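Local coordinates for protein putative agmatinase (Clostridium difficile, PDB 3LHL) that belongs to the arginase family, binds manganese ions and probably hydrolyses agmatine to putrescine and urea, at residues F29-S32 / S33-E37. Residues are numbered along the deposited sequence; the frame is centred on the assembly and turned at random.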
# COMPACT_ATOMS: atom_id res chain seq x y z
N PHE A 29 -6.79 8.25 -10.77
CA PHE A 29 -7.94 7.49 -11.27
C PHE A 29 -8.05 6.05 -10.81
O PHE A 29 -8.99 5.35 -11.18
CB PHE A 29 -7.94 7.52 -12.80
CG PHE A 29 -8.05 8.89 -13.38
CD1 PHE A 29 -9.20 9.65 -13.20
CD2 PHE A 29 -7.01 9.42 -14.15
CE1 PHE A 29 -9.32 10.92 -13.76
CE2 PHE A 29 -7.12 10.70 -14.72
CZ PHE A 29 -8.28 11.45 -14.53
N ALA A 30 -7.09 5.61 -10.01
CA ALA A 30 -7.06 4.24 -9.53
C ALA A 30 -8.37 3.68 -8.96
O ALA A 30 -8.95 2.76 -9.52
CB ALA A 30 -5.93 4.09 -8.49
N SER A 31 -8.85 4.25 -7.85
CA SER A 31 -10.08 3.76 -7.23
C SER A 31 -11.32 3.87 -8.10
O SER A 31 -12.14 2.95 -8.13
CB SER A 31 -10.32 4.46 -5.89
OG SER A 31 -10.52 5.86 -6.05
N SER A 32 -11.47 4.98 -8.82
CA SER A 32 -12.64 5.15 -9.68
C SER A 32 -12.58 4.18 -10.86
O SER A 32 -13.61 3.69 -11.32
CB SER A 32 -12.73 6.59 -10.19
OG SER A 32 -11.57 6.93 -10.92
N SER A 33 -11.39 3.90 -11.34
CA SER A 33 -11.24 2.95 -12.44
C SER A 33 -11.58 1.55 -11.93
O SER A 33 -12.21 0.75 -12.63
CB SER A 33 -9.81 2.99 -12.98
OG SER A 33 -9.64 2.01 -13.99
N MSE A 34 -11.16 1.25 -10.71
CA MSE A 34 -11.42 -0.06 -10.12
C MSE A 34 -12.90 -0.21 -9.76
O MSE A 34 -13.44 -1.31 -9.76
CB MSE A 34 -10.58 -0.26 -8.86
CG MSE A 34 -9.08 -0.20 -9.08
SE MSE A 34 -8.15 -0.26 -7.39
CE MSE A 34 -7.02 1.27 -7.56
N ARG A 35 -13.54 0.91 -9.46
CA ARG A 35 -14.95 0.90 -9.06
C ARG A 35 -15.88 0.32 -10.13
O ARG A 35 -16.74 -0.50 -9.82
CB ARG A 35 -15.41 2.30 -8.67
CG ARG A 35 -16.88 2.37 -8.29
CD ARG A 35 -17.23 3.66 -7.56
NE ARG A 35 -16.41 3.83 -6.36
CZ ARG A 35 -15.43 4.73 -6.25
NH1 ARG A 35 -15.16 5.54 -7.26
NH2 ARG A 35 -14.73 4.81 -5.13
N LYS A 36 -15.69 0.73 -11.37
CA LYS A 36 -16.55 0.23 -12.45
C LYS A 36 -16.13 -1.16 -12.90
O LYS A 36 -16.73 -1.74 -13.80
CB LYS A 36 -16.51 1.18 -13.64
CG LYS A 36 -15.13 1.38 -14.25
CD LYS A 36 -15.21 2.14 -15.57
CE LYS A 36 -15.94 1.32 -16.64
NZ LYS A 36 -15.90 1.95 -17.99
N GLU A 37 -15.09 -1.69 -12.27
CA GLU A 37 -14.56 -3.01 -12.60
C GLU A 37 -14.85 -4.05 -11.52
O GLU A 37 -15.28 -5.17 -11.80
CB GLU A 37 -13.04 -2.90 -12.80
CG GLU A 37 -12.30 -4.21 -13.02
CD GLU A 37 -12.29 -4.66 -14.47
OE1 GLU A 37 -11.85 -3.86 -15.33
OE2 GLU A 37 -12.72 -5.80 -14.75
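The Arg35 guanidinium folds back over the first turn of its own helix; Ser31 O lies 4.0 Å from the guanidinium plane, over one face but off its centre. At the end of the group, NH1 comes obliquely to Ser32 CA at 3.5 Å. CG stands anti to the backbone N (chi1 178°) and the chain bends at chi3 (-57°), which turns the charged end back toward the start of the helix. There NH1 forms a salt bridge with Asp62, whose other carboxylate oxygen is hydrogen-bonded to Ser31 OG; one acid thus holds two side chains a turn apart. NH2 makes a hydrogen bond to a methylpentanediol molecule, probably from the crystallisation liquor. In the backbone, Ser33 N hydrogen-bonds Phe29 O at 2.8 Å and Met34 N hydrogen-bonds Ala30 O at 2.9 Å. Arg35 N is shared unequally, with a bent bond to Ser31 O (2.8 Å, 134° at N-H) and a weak one to Ser32 O. Selenomethionine Met34 lies along the buried flank and packs on Ile94, Leu249 and helix 258-278. The three i to i+4 backbone bonds form the first turn of helix 30-38, which lies against strand 90-95 and helix 258-278 in the arginase-family alpha/beta fold.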